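Local coordinates for glyoxalase-like domain protein (Staphylococcus aureus, PDB 3P8A), which is of unknown function but carries a glyoxalase-like domain and belongs to the VOC family, whose members include metal-dependent lyases, isomerases and dioxygenases, at residues 199-204 against 217-222; 163-168 against 206-211; 68-73 against 266-271; 83-88 against 94-99. One frame throughout, in Å; residues are numbered along the deposited sequence.

Interaction 1 (199-204 against 217-222); sequences KNRSQT and VEENDH
R201, in the first turn of helix 201-212, reaches to the loop after edge strand 215-219 and grips one backbone oxygen with the end of its guanidinium. R201 NH1 donates to N220 O at 3.0 Å and R201 NH2 to N220 O at 3.2 Å, the latter on a lone pair in the carbonyl plane. The chain leaves with CG anti to the backbone N (chi1 175°) and bends at chi3 (53°), which lays the guanidinium's face over H222 C. E219 OE2 is a long salt-bridge partner, 3.7 Å from R201 NH1; T224 OG1 bonds to both, and R201 NE forms a salt bridge with D239 OD1. The acceptor loop is braced: N220 OD1 receives H222 N at 3.0 Å in an Asx turn and also Y223 N, while N220 ND2 donates almost straight to E218 OE2 at 2.9 Å. Bonds from NE, NH1 and NH2 probably fix the guanidinium's rotation, with E219 and D239 balancing its charge, tying the helix start to the seven-stranded sheet.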
loop_
_atom_site.group_PDB
_atom_site.type_symbol
_atom_site.label_atom_id
_atom_site.label_comp_id
_atom_site.label_asym_id
_atom_site.label_seq_id
_atom_site.Cartn_x
_atom_site.Cartn_y
_atom_site.Cartn_z
ATOM N N LYS A 199 7.771 6.480 15.344
ATOM C CA LYS A 199 8.576 7.110 16.405
ATOM C C LYS A 199 8.079 8.516 16.697
ATOM O O LYS A 199 8.559 9.167 17.628
ATOM C CB LYS A 199 10.074 7.136 16.039
ATOM C CG LYS A 199 10.741 5.776 16.112
ATOM C CD LYS A 199 12.225 5.866 15.735
ATOM C CE LYS A 199 12.448 5.865 14.246
ATOM N NZ LYS A 199 13.909 5.858 13.928
ATOM N N ASN A 200 7.101 8.985 15.912
ATOM C CA ASN A 200 6.466 10.280 16.098
ATOM C C ASN A 200 5.000 10.179 15.704
ATOM O O ASN A 200 4.580 10.699 14.682
ATOM C CB ASN A 200 7.213 11.400 15.315
ATOM C CG ASN A 200 6.863 12.787 15.801
ATOM O OD1 ASN A 200 5.958 12.974 16.610
ATOM N ND2 ASN A 200 7.543 13.798 15.279
ATOM N N ARG A 201 4.219 9.481 16.521
ATOM C CA ARG A 201 2.799 9.256 16.271
ATOM C C ARG A 201 2.020 10.523 16.061
ATOM O O ARG A 201 1.189 10.573 15.165
ATOM C CB ARG A 201 2.192 8.440 17.415
ATOM C CG ARG A 201 0.684 8.249 17.312
ATOM C CD ARG A 201 0.199 7.145 18.214
ATOM N NE ARG A 201 0.616 7.292 19.615
ATOM C CZ ARG A 201 -0.220 7.496 20.637
ATOM N NH1 ARG A 201 -1.515 7.693 20.420
ATOM N NH2 ARG A 201 0.239 7.532 21.876
ATOM N N SER A 202 2.280 11.549 16.896
ATOM C CA SER A 202 1.578 12.832 16.807
ATOM C C SER A 202 1.662 13.434 15.438
ATOM O O SER A 202 0.645 13.858 14.885
ATOM C CB SER A 202 2.095 13.804 17.862
ATOM O OG SER A 202 1.366 13.567 19.049
ATOM N N GLN A 203 2.869 13.424 14.869
ATOM C CA GLN A 203 3.149 13.917 13.524
ATOM C C GLN A 203 2.485 13.074 12.467
ATOM O O GLN A 203 1.885 13.643 11.551
ATOM C CB GLN A 203 4.655 13.987 13.260
ATOM C CG GLN A 203 5.019 14.902 12.090
ATOM C CD GLN A 203 4.470 16.307 12.205
ATOM O OE1 GLN A 203 4.724 17.041 13.176
ATOM N NE2 GLN A 203 3.696 16.707 11.202
ATOM N N THR A 204 2.593 11.723 12.572
ATOM C CA THR A 204 1.981 10.820 11.569
ATOM C C THR A 204 0.474 11.035 11.490
ATOM O O THR A 204 -0.066 11.143 10.391
ATOM C CB THR A 204 2.339 9.353 11.800
ATOM O OG1 THR A 204 3.752 9.241 11.959
ATOM C CG2 THR A 204 1.938 8.475 10.627
ATOM N N VAL A 217 -10.839 7.712 15.432
ATOM C CA VAL A 217 -11.640 6.645 16.024
ATOM C C VAL A 217 -11.292 6.486 17.522
ATOM O O VAL A 217 -12.180 6.350 18.353
ATOM C CB VAL A 217 -11.406 5.335 15.214
ATOM C CG1 VAL A 217 -12.040 4.124 15.882
ATOM C CG2 VAL A 217 -11.917 5.476 13.792
ATOM N N GLU A 218 -10.005 6.466 17.849
ATOM C CA GLU A 218 -9.532 6.209 19.194
ATOM C C GLU A 218 -8.207 6.887 19.402
ATOM O O GLU A 218 -7.391 6.940 18.495
ATOM C CB GLU A 218 -9.400 4.680 19.416
ATOM C CG GLU A 218 -8.577 4.240 20.640
ATOM C CD GLU A 218 -9.236 4.438 21.987
ATOM O OE1 GLU A 218 -10.473 4.614 22.003
ATOM O OE2 GLU A 218 -8.535 4.383 23.027
ATOM N N GLU A 219 -7.999 7.410 20.617
ATOM C CA GLU A 219 -6.768 8.059 21.006
ATOM C C GLU A 219 -6.452 7.644 22.442
ATOM O O GLU A 219 -7.317 7.762 23.321
ATOM C CB GLU A 219 -6.950 9.579 20.901
ATOM C CG GLU A 219 -5.864 10.386 21.606
ATOM C CD GLU A 219 -4.446 10.281 21.086
ATOM O OE1 GLU A 219 -3.523 10.507 21.898
ATOM O OE2 GLU A 219 -4.254 10.070 19.865
ATOM N N ASN A 220 -5.224 7.153 22.678
ATOM C CA ASN A 220 -4.768 6.763 24.022
ATOM C C ASN A 220 -3.242 6.909 24.138
ATOM O O ASN A 220 -2.624 7.429 23.211
ATOM C CB ASN A 220 -5.290 5.377 24.414
ATOM C CG ASN A 220 -4.843 4.274 23.499
ATOM O OD1 ASN A 220 -3.672 3.935 23.454
ATOM N ND2 ASN A 220 -5.776 3.681 22.769
ATOM N N ASP A 221 -2.644 6.484 25.258
ATOM C CA ASP A 221 -1.197 6.655 25.488
ATOM C C ASP A 221 -0.299 5.803 24.621
ATOM O O ASP A 221 0.906 6.034 24.603
ATOM C CB ASP A 221 -0.838 6.445 26.970
ATOM C CG ASP A 221 -1.263 7.581 27.878
ATOM O OD1 ASP A 221 -1.656 8.664 27.350
ATOM O OD2 ASP A 221 -1.203 7.403 29.099
ATOM N N HIS A 222 -0.878 4.819 23.917
ATOM C CA HIS A 222 -0.124 3.872 23.097
ATOM C C HIS A 222 -0.400 3.990 21.614
ATOM O O HIS A 222 0.529 3.878 20.830
ATOM C CB HIS A 222 -0.367 2.420 23.569
ATOM C CG HIS A 222 0.188 2.067 24.924
ATOM N ND1 HIS A 222 0.181 0.756 25.386
ATOM C CD2 HIS A 222 0.772 2.853 25.871
ATOM C CE1 HIS A 222 0.736 0.793 26.588
ATOM N NE2 HIS A 222 1.097 2.031 26.926
#

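Interaction 2 (163-168 against 206-211); sequences KPPFFI and SNWLKW
Packing of helix 201-212 on the proline loop that leads into strand 166-170 lies in the interior of a two-sheet, VOC-like fold; the helix follows strand 189-198 of the seven-stranded sheet, and the loop enters the eight-stranded one. Two consecutive prolines meet two tryptophans one helical turn apart. P165 CG lies over the face of the W208 indole, toward its rim: it is 3.9 Å from the centroid of the W208 six-membered ring and 26° off its normal, a CH-pi contact. P165 CD reaches W208 NE1 at 3.7 Å, and the proline and indole cross at about a right angle. W208 starts with CG anti to its carbonyl carbon (chi1 -74°), a turn that swings the indole from the helix flank to the proline. F212 meets the W208 ring edge-to-face, and I110 of strand 106-113 packs on P165. The second pair is more slanting, W211 CZ3 standing 3.7 Å from P164 CB and 3.8 Å from P164 CG. No hydrogen bond joins the two segments, and W211 O is buried without a polar partner in the model. Near that oxygen comes the F167 ring, its edge leading, with F167 CZ 4.3 Å from W211 O.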
loop_
_atom_site.group_PDB
_atom_site.type_symbol
_atom_site.label_atom_id
_atom_site.label_comp_id
_atom_site.label_asym_id
_atom_site.label_seq_id
_atom_site.Cartn_x
_atom_site.Cartn_y
_atom_site.Cartn_z
ATOM N N LYS A 163 6.596 6.606 5.397
ATOM C CA LYS A 163 6.474 6.994 3.995
ATOM C C LYS A 163 5.003 7.279 3.736
ATOM O O LYS A 163 4.161 6.437 4.078
ATOM C CB LYS A 163 6.977 5.896 3.041
ATOM C CG LYS A 163 7.114 6.388 1.605
ATOM C CD LYS A 163 8.436 7.069 1.394
ATOM C CE LYS A 163 8.663 7.365 -0.064
ATOM N NZ LYS A 163 10.036 7.905 -0.246
ATOM N N PRO A 164 4.665 8.485 3.208
ATOM C CA PRO A 164 3.253 8.801 2.991
ATOM C C PRO A 164 2.554 7.828 2.052
ATOM O O PRO A 164 3.075 7.538 0.970
ATOM C CB PRO A 164 3.299 10.210 2.348
ATOM C CG PRO A 164 4.584 10.799 2.827
ATOM C CD PRO A 164 5.527 9.616 2.789
ATOM N N PRO A 165 1.337 7.382 2.414
ATOM C CA PRO A 165 0.530 6.593 1.466
ATOM C C PRO A 165 0.347 7.399 0.172
ATOM O O PRO A 165 0.371 8.638 0.198
ATOM C CB PRO A 165 -0.816 6.447 2.184
ATOM C CG PRO A 165 -0.484 6.570 3.621
ATOM C CD PRO A 165 0.598 7.610 3.676
ATOM N N PHE A 166 0.204 6.700 -0.955
ATOM C CA PHE A 166 0.079 7.338 -2.259
ATOM C C PHE A 166 -1.251 6.982 -2.898
ATOM O O PHE A 166 -1.993 6.163 -2.352
ATOM C CB PHE A 166 1.290 7.028 -3.157
ATOM C CG PHE A 166 1.466 5.571 -3.503
ATOM C CD1 PHE A 166 2.112 4.706 -2.630
ATOM C CD2 PHE A 166 1.023 5.070 -4.724
ATOM C CE1 PHE A 166 2.286 3.363 -2.960
ATOM C CE2 PHE A 166 1.212 3.730 -5.056
ATOM C CZ PHE A 166 1.850 2.888 -4.178
ATOM N N PHE A 167 -1.587 7.662 -4.004
ATOM C CA PHE A 167 -2.894 7.530 -4.635
ATOM C C PHE A 167 -2.822 6.830 -5.972
ATOM O O PHE A 167 -1.846 6.979 -6.695
ATOM C CB PHE A 167 -3.505 8.938 -4.843
ATOM C CG PHE A 167 -3.625 9.784 -3.590
ATOM C CD1 PHE A 167 -4.779 9.751 -2.818
ATOM C CD2 PHE A 167 -2.609 10.666 -3.228
ATOM C CE1 PHE A 167 -4.896 10.544 -1.666
ATOM C CE2 PHE A 167 -2.721 11.445 -2.072
ATOM C CZ PHE A 167 -3.888 11.405 -1.320
ATOM N N ILE A 168 -3.884 6.114 -6.308
ATOM C CA ILE A 168 -4.013 5.409 -7.559
ATOM C C ILE A 168 -5.371 5.682 -8.202
ATOM O O ILE A 168 -6.406 5.664 -7.540
ATOM C CB ILE A 168 -3.751 3.861 -7.424
ATOM C CG1 ILE A 168 -3.572 3.184 -8.819
ATOM C CG2 ILE A 168 -4.843 3.135 -6.572
ATOM C CD1 ILE A 168 -2.833 1.782 -8.746
ATOM N N SER A 206 -1.379 13.771 12.534
ATOM C CA SER A 206 -1.608 15.138 12.055
ATOM C C SER A 206 -1.523 15.184 10.523
ATOM O O SER A 206 -2.425 15.725 9.882
ATOM C CB SER A 206 -0.604 16.100 12.702
ATOM O OG SER A 206 -0.634 17.383 12.099
ATOM N N ASN A 207 -0.473 14.566 9.942
ATOM C CA ASN A 207 -0.258 14.502 8.500
ATOM C C ASN A 207 -1.333 13.708 7.791
ATOM O O ASN A 207 -1.829 14.169 6.770
ATOM C CB ASN A 207 1.112 13.892 8.160
ATOM C CG ASN A 207 2.249 14.846 8.374
ATOM O OD1 ASN A 207 2.051 16.053 8.490
ATOM N ND2 ASN A 207 3.455 14.315 8.451
ATOM N N TRP A 208 -1.674 12.511 8.308
ATOM C CA TRP A 208 -2.688 11.654 7.695
ATOM C C TRP A 208 -4.085 12.248 7.793
ATOM O O TRP A 208 -4.870 12.100 6.854
ATOM C CB TRP A 208 -2.650 10.247 8.270
ATOM C CG TRP A 208 -1.490 9.400 7.804
ATOM C CD1 TRP A 208 -0.223 9.817 7.518
ATOM C CD2 TRP A 208 -1.468 7.973 7.728
ATOM N NE1 TRP A 208 0.576 8.735 7.209
ATOM C CE2 TRP A 208 -0.167 7.590 7.321
ATOM C CE3 TRP A 208 -2.440 6.974 7.912
ATOM C CZ2 TRP A 208 0.186 6.252 7.100
ATOM C CZ3 TRP A 208 -2.096 5.650 7.677
ATOM C CH2 TRP A 208 -0.797 5.298 7.283
ATOM N N LEU A 209 -4.399 12.957 8.888
ATOM C CA LEU A 209 -5.718 13.629 8.974
ATOM C C LEU A 209 -5.838 14.736 7.916
ATOM O O LEU A 209 -6.883 14.873 7.277
ATOM C CB LEU A 209 -5.955 14.228 10.362
ATOM C CG LEU A 209 -6.171 13.242 11.496
ATOM C CD1 LEU A 209 -5.991 13.925 12.833
ATOM C CD2 LEU A 209 -7.519 12.558 11.394
ATOM N N LYS A 210 -4.736 15.464 7.698
ATOM C CA LYS A 210 -4.618 16.571 6.766
ATOM C C LYS A 210 -4.705 16.086 5.327
ATOM O O LYS A 210 -5.573 16.548 4.579
ATOM C CB LYS A 210 -3.283 17.278 6.999
ATOM C CG LYS A 210 -3.256 18.740 6.579
ATOM C CD LYS A 210 -1.870 19.365 6.742
ATOM C CE LYS A 210 -1.529 19.824 8.152
ATOM N NZ LYS A 210 -2.157 21.124 8.491
ATOM N N TRP A 211 -3.833 15.129 4.950
ATOM C CA TRP A 211 -3.738 14.590 3.600
ATOM C C TRP A 211 -4.897 13.689 3.163
ATOM O O TRP A 211 -5.311 13.748 2.007
ATOM C CB TRP A 211 -2.428 13.822 3.431
ATOM C CG TRP A 211 -1.172 14.579 3.754
ATOM C CD1 TRP A 211 -0.946 15.915 3.588
ATOM C CD2 TRP A 211 0.085 14.006 4.145
ATOM N NE1 TRP A 211 0.360 16.218 3.910
ATOM C CE2 TRP A 211 1.015 15.064 4.252
ATOM C CE3 TRP A 211 0.502 12.696 4.461
ATOM C CZ2 TRP A 211 2.330 14.861 4.676
ATOM C CZ3 TRP A 211 1.809 12.494 4.867
ATOM C CH2 TRP A 211 2.708 13.563 4.975
#

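Interaction 3 (68-73 against 266-271); sequences NYIELL and AIYRFE
I70 and L72 of strand 69-75 receive the outer end of the Y268 ring from strand 266-272, a buried meeting of the two mixed beta-sheets of this VOC-like fold. The backbones stay well apart, with I70 CA and Y268 CA 10.6 Å from each other, and side chains alone bridge the gap. Apolar packing comes first. I70 CD1 touches Y268 CE1 at 3.7 Å, approaching the ring obliquely, and F40 and F107 meet the same ring edge-to-face. A chi1 of -67° at Y268 points the phenol across the gap, far enough for its hydroxyl to reach I70 and L72. The polar end is treated differently: the Y268 hydroxyl sits among aliphatic groups of the first segment, and its hydrogen-bond partner is H30 ND1 of strand 24-31, which lies next to strand 69-75 in the eight-stranded sheet. This bond probably fixes where the phenol ends. Two methyls then touch the hydroxyl oxygen, I70 CG2 at 3.6 Å from Y268 OH and L72 CD2 at 3.8 Å from Y268 OH.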
loop_
_atom_site.group_PDB
_atom_site.type_symbol
_atom_site.label_atom_id
_atom_site.label_comp_id
_atom_site.label_asym_id
_atom_site.label_seq_id
_atom_site.Cartn_x
_atom_site.Cartn_y
_atom_site.Cartn_z
ATOM N N ASN A 68 -9.540 -5.133 -2.996
ATOM C CA ASN A 68 -8.221 -4.678 -2.558
ATOM C C ASN A 68 -7.278 -5.875 -2.615
ATOM O O ASN A 68 -7.728 -7.004 -2.809
ATOM C CB ASN A 68 -8.257 -4.007 -1.169
ATOM C CG ASN A 68 -9.073 -4.723 -0.126
ATOM O OD1 ASN A 68 -9.961 -4.136 0.516
ATOM N ND2 ASN A 68 -8.799 -5.999 0.065
ATOM N N TYR A 69 -5.970 -5.633 -2.532
ATOM C CA TYR A 69 -5.034 -6.738 -2.666
ATOM C C TYR A 69 -3.732 -6.496 -1.960
ATOM O O TYR A 69 -3.484 -5.411 -1.449
ATOM C CB TYR A 69 -4.777 -7.056 -4.163
ATOM C CG TYR A 69 -4.193 -5.930 -4.984
ATOM C CD1 TYR A 69 -2.843 -5.918 -5.322
ATOM C CD2 TYR A 69 -5.000 -4.898 -5.470
ATOM C CE1 TYR A 69 -2.300 -4.890 -6.097
ATOM C CE2 TYR A 69 -4.469 -3.870 -6.254
ATOM C CZ TYR A 69 -3.117 -3.865 -6.553
ATOM O OH TYR A 69 -2.589 -2.861 -7.321
ATOM N N ILE A 70 -2.898 -7.530 -1.948
ATOM C CA ILE A 70 -1.540 -7.477 -1.440
ATOM C C ILE A 70 -0.651 -7.482 -2.671
ATOM O O ILE A 70 -0.758 -8.393 -3.504
ATOM C CB ILE A 70 -1.208 -8.684 -0.516
ATOM C CG1 ILE A 70 -2.200 -8.761 0.679
ATOM C CG2 ILE A 70 0.248 -8.563 -0.022
ATOM C CD1 ILE A 70 -2.309 -10.165 1.349
ATOM N N GLU A 71 0.228 -6.479 -2.782
ATOM C CA GLU A 71 1.192 -6.421 -3.851
ATOM C C GLU A 71 2.530 -6.867 -3.305
ATOM O O GLU A 71 3.103 -6.205 -2.445
ATOM C CB GLU A 71 1.277 -5.027 -4.492
ATOM C CG GLU A 71 2.160 -5.027 -5.736
ATOM C CD GLU A 71 2.568 -3.673 -6.279
ATOM O OE1 GLU A 71 2.451 -2.674 -5.536
ATOM O OE2 GLU A 71 3.074 -3.621 -7.422
ATOM N N LEU A 72 3.015 -8.018 -3.777
ATOM C CA LEU A 72 4.341 -8.501 -3.396
ATOM C C LEU A 72 5.236 -7.958 -4.479
ATOM O O LEU A 72 4.914 -8.107 -5.643
ATOM C CB LEU A 72 4.407 -10.025 -3.348
ATOM C CG LEU A 72 3.414 -10.760 -2.477
ATOM C CD1 LEU A 72 3.852 -12.150 -2.326
ATOM C CD2 LEU A 72 3.240 -10.101 -1.077
ATOM N N LEU A 73 6.292 -7.275 -4.116
ATOM C CA LEU A 73 7.135 -6.567 -5.064
ATOM C C LEU A 73 8.581 -6.958 -4.949
ATOM O O LEU A 73 9.081 -7.133 -3.845
ATOM C CB LEU A 73 6.930 -5.024 -4.841
ATOM C CG LEU A 73 7.596 -4.022 -5.835
ATOM C CD1 LEU A 73 6.916 -4.066 -7.232
ATOM C CD2 LEU A 73 7.561 -2.605 -5.286
ATOM N N ALA A 266 7.337 -8.823 7.253
ATOM C CA ALA A 266 5.954 -8.389 7.401
ATOM C C ALA A 266 5.150 -9.331 8.304
ATOM O O ALA A 266 5.554 -10.475 8.531
ATOM C CB ALA A 266 5.294 -8.264 6.033
ATOM N N ILE A 267 4.071 -8.820 8.906
ATOM C CA ILE A 267 3.233 -9.628 9.797
ATOM C C ILE A 267 1.838 -9.670 9.234
ATOM O O ILE A 267 1.236 -8.619 9.012
ATOM C CB ILE A 267 3.245 -9.161 11.279
ATOM C CG1 ILE A 267 4.695 -9.041 11.812
ATOM C CG2 ILE A 267 2.380 -10.103 12.177
ATOM C CD1 ILE A 267 4.826 -8.180 12.985
ATOM N N TYR A 268 1.354 -10.879 8.944
ATOM C CA TYR A 268 -0.015 -11.070 8.463
ATOM C C TYR A 268 -0.761 -11.702 9.630
ATOM O O TYR A 268 -0.411 -12.806 10.028
ATOM C CB TYR A 268 -0.044 -11.969 7.219
ATOM C CG TYR A 268 0.611 -11.351 5.996
ATOM C CD1 TYR A 268 -0.155 -10.732 5.008
ATOM C CD2 TYR A 268 1.994 -11.381 5.829
ATOM C CE1 TYR A 268 0.441 -10.152 3.887
ATOM C CE2 TYR A 268 2.600 -10.801 4.712
ATOM C CZ TYR A 268 1.817 -10.201 3.735
ATOM O OH TYR A 268 2.414 -9.635 2.628
ATOM N N ARG A 269 -1.713 -10.968 10.244
ATOM C CA ARG A 269 -2.518 -11.475 11.366
ATOM C C ARG A 269 -3.879 -11.899 10.848
ATOM O O ARG A 269 -4.511 -11.142 10.107
ATOM C CB ARG A 269 -2.673 -10.412 12.474
ATOM C CG ARG A 269 -1.384 -10.092 13.222
ATOM C CD ARG A 269 -1.485 -8.880 14.148
ATOM N NE ARG A 269 -2.444 -9.076 15.244
ATOM C CZ ARG A 269 -2.724 -8.174 16.185
ATOM N NH1 ARG A 269 -2.111 -6.996 16.195
ATOM N NH2 ARG A 269 -3.628 -8.442 17.121
ATOM N N PHE A 270 -4.335 -13.107 11.216
ATOM C CA PHE A 270 -5.624 -13.631 10.777
ATOM C C PHE A 270 -6.523 -13.834 11.957
ATOM O O PHE A 270 -6.104 -14.394 12.977
ATOM C CB PHE A 270 -5.468 -14.928 9.976
ATOM C CG PHE A 270 -4.669 -14.784 8.696
ATOM C CD1 PHE A 270 -5.309 -14.610 7.473
ATOM C CD2 PHE A 270 -3.275 -14.789 8.718
ATOM C CE1 PHE A 270 -4.563 -14.471 6.291
ATOM C CE2 PHE A 270 -2.536 -14.651 7.538
ATOM C CZ PHE A 270 -3.186 -14.524 6.332
ATOM N N GLU A 271 -7.762 -13.346 11.845
ATOM C CA GLU A 271 -8.722 -13.453 12.934
ATOM C C GLU A 271 -10.053 -14.028 12.467
ATOM O O GLU A 271 -10.492 -13.711 11.355
ATOM C CB GLU A 271 -8.899 -12.084 13.635
ATOM C CG GLU A 271 -7.615 -11.618 14.314
ATOM C CD GLU A 271 -7.606 -10.328 15.114
ATOM O OE1 GLU A 271 -8.668 -9.672 15.226
ATOM O OE2 GLU A 271 -6.521 -9.977 15.633
#

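Interaction 4 (83-88 against 94-99); sequences KMAKTI and FATQIV
T96 and V99 of 94-99 pack against A85 and the neighbouring selenomethionine M84, where the chain emerges from helix 78-84 and doubles back into helix 97-100. T96 carries most of the packing. T96 CG2 lies anti to the carbonyl carbon and 3.5 Å from A85 N, and it also comes within 4.1 Å of M84 CB. T96 CB stands 3.8 Å from A85 CB, in the closest approach of the backbones, the A85 and T96 CA atoms being 5.1 Å apart. With chi1 at 57°, T96 OG1 falls between its own backbone N and carbonyl carbon. One turn later, V99 CG1 adds a looser contact, 4.2 Å from A85 CB; L81 of helix 78-84 touches both T96 and V99. Within 83-88, the bond from T87 N to M84 O, 3.2 Å, closes the type I turn from M84 to T87, and T87 OG1 donates to M84 O as well, at 2.8 Å. No hydrogen bond links the two segments directly. The contact is therefore a threonine methyl on the A85 backbone and methyl, with valine adding a little, while threonine hydroxyls hold the intervening loop: T87 OG1 accepts from G90 N, and T96 OG1 donates to G90 O.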
loop_
_atom_site.group_PDB
_atom_site.type_symbol
_atom_site.label_atom_id
_atom_site.label_comp_id
_atom_site.label_asym_id
_atom_site.label_seq_id
_atom_site.Cartn_x
_atom_site.Cartn_y
_atom_site.Cartn_z
ATOM N N LYS A 83 19.279 4.090 -10.432
ATOM C CA LYS A 83 19.365 5.302 -11.251
ATOM C C LYS A 83 18.116 6.138 -10.997
ATOM O O LYS A 83 18.217 7.338 -10.705
ATOM C CB LYS A 83 19.427 4.929 -12.749
ATOM C CG LYS A 83 20.823 4.623 -13.279
ATOM C CD LYS A 83 20.823 4.331 -14.795
ATOM C CE LYS A 83 20.613 5.556 -15.672
ATOM N NZ LYS A 83 20.366 5.200 -17.098
HETATM N N MSE A 84 16.942 5.467 -11.081
HETATM C CA MSE A 84 15.635 6.087 -10.880
HETATM C C MSE A 84 15.465 6.636 -9.476
HETATM O O MSE A 84 14.827 7.674 -9.323
HETATM C CB MSE A 84 14.498 5.134 -11.271
HETATM C CG MSE A 84 14.463 4.820 -12.766
HETATM SE SE MSE A 84 14.366 6.382 -13.942
HETATM C CE MSE A 84 16.249 6.484 -14.526
ATOM N N ALA A 85 16.060 5.975 -8.457
ATOM C CA ALA A 85 15.981 6.444 -7.063
ATOM C C ALA A 85 16.662 7.790 -6.825
ATOM O O ALA A 85 16.348 8.460 -5.839
ATOM C CB ALA A 85 16.545 5.405 -6.120
ATOM N N LYS A 86 17.557 8.202 -7.738
ATOM C CA LYS A 86 18.304 9.453 -7.618
ATOM C C LYS A 86 17.597 10.648 -8.274
ATOM O O LYS A 86 18.050 11.785 -8.132
ATOM C CB LYS A 86 19.744 9.279 -8.122
ATOM C CG LYS A 86 20.563 8.259 -7.329
ATOM C CD LYS A 86 21.805 7.863 -8.107
ATOM C CE LYS A 86 22.484 6.643 -7.539
ATOM N NZ LYS A 86 23.155 5.851 -8.608
ATOM N N THR A 87 16.481 10.391 -8.964
ATOM C CA THR A 87 15.660 11.426 -9.601
ATOM C C THR A 87 14.646 11.966 -8.564
ATOM O O THR A 87 14.522 11.426 -7.463
ATOM C CB THR A 87 14.987 10.893 -10.890
ATOM O OG1 THR A 87 13.920 10.010 -10.543
ATOM C CG2 THR A 87 15.968 10.175 -11.832
ATOM N N ILE A 88 13.911 13.012 -8.926
ATOM C CA ILE A 88 12.917 13.669 -8.088
ATOM C C ILE A 88 11.711 12.752 -7.906
ATOM O O ILE A 88 11.247 12.566 -6.775
ATOM C CB ILE A 88 12.582 15.039 -8.707
ATOM C CG1 ILE A 88 13.921 15.838 -8.995
ATOM C CG2 ILE A 88 11.633 15.842 -7.796
ATOM C CD1 ILE A 88 14.974 15.369 -10.346
ATOM N N PHE A 94 6.920 4.458 -5.296
ATOM C CA PHE A 94 6.772 3.237 -4.509
ATOM C C PHE A 94 7.936 2.259 -4.721
ATOM O O PHE A 94 8.440 1.720 -3.742
ATOM C CB PHE A 94 5.411 2.555 -4.760
ATOM C CG PHE A 94 5.340 1.822 -6.074
ATOM C CD1 PHE A 94 5.538 0.452 -6.133
ATOM C CD2 PHE A 94 5.157 2.517 -7.266
ATOM C CE1 PHE A 94 5.532 -0.217 -7.364
ATOM C CE2 PHE A 94 5.188 1.856 -8.495
ATOM C CZ PHE A 94 5.360 0.489 -8.538
ATOM N N ALA A 95 8.386 2.040 -5.984
ATOM C CA ALA A 95 9.449 1.066 -6.285
ATOM C C ALA A 95 10.826 1.405 -5.697
ATOM O O ALA A 95 11.502 0.534 -5.177
ATOM C CB ALA A 95 9.551 0.851 -7.789
ATOM N N THR A 96 11.225 2.672 -5.778
ATOM C CA THR A 96 12.506 3.180 -5.323
ATOM C C THR A 96 12.656 3.156 -3.805
ATOM O O THR A 96 13.783 3.271 -3.307
ATOM C CB THR A 96 12.836 4.542 -5.995
ATOM O OG1 THR A 96 11.788 5.463 -5.729
ATOM C CG2 THR A 96 13.003 4.443 -7.521
ATOM N N GLN A 97 11.535 2.948 -3.056
ATOM C CA GLN A 97 11.545 2.800 -1.591
ATOM C C GLN A 97 12.397 1.607 -1.219
ATOM O O GLN A 97 13.031 1.638 -0.162
ATOM C CB GLN A 97 10.132 2.571 -1.017
ATOM C CG GLN A 97 9.264 3.805 -1.019
ATOM C CD GLN A 97 7.992 3.555 -0.253
ATOM O OE1 GLN A 97 8.005 3.193 0.933
ATOM N NE2 GLN A 97 6.868 3.774 -0.898
ATOM N N ILE A 98 12.448 0.579 -2.107
ATOM C CA ILE A 98 13.272 -0.652 -1.950
ATOM C C ILE A 98 14.738 -0.226 -1.740
ATOM O O ILE A 98 15.379 -0.668 -0.782
ATOM C CB ILE A 98 13.114 -1.645 -3.148
ATOM C CG1 ILE A 98 11.683 -2.206 -3.229
ATOM C CG2 ILE A 98 14.123 -2.827 -3.047
ATOM C CD1 ILE A 98 11.380 -3.045 -4.554
ATOM N N VAL A 99 15.223 0.700 -2.584
ATOM C CA VAL A 99 16.600 1.229 -2.513
ATOM C C VAL A 99 16.798 2.138 -1.294
ATOM O O VAL A 99 17.724 1.945 -0.506
ATOM C CB VAL A 99 17.005 1.967 -3.835
ATOM C CG1 VAL A 99 18.413 2.580 -3.717
ATOM C CG2 VAL A 99 16.946 1.013 -5.019
#

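Interactions 1 and 2 draw on successive parts of helix 201-212, their centres about 15 Å apart: its start holds the edge of the seven-stranded sheet, its later turns pack on the loop entering strand 166-170 of the eight-stranded one. Interaction 3 joins the two sheets directly, on the opposite side of the chain's centre from interaction 2, with centres about 20 Å apart and nearest atoms about 5 Å. Interaction 4 touches both: F94 CB lies 3.6 Å from F166 CZ of interaction 2, and L73 CD2 of interaction 3 is 3.9 Å from I98 CD1. Glycerol bound to Y69 and E71, probably from the crystallisation liquor, may mark a pocket beside interaction 3; no active site is established.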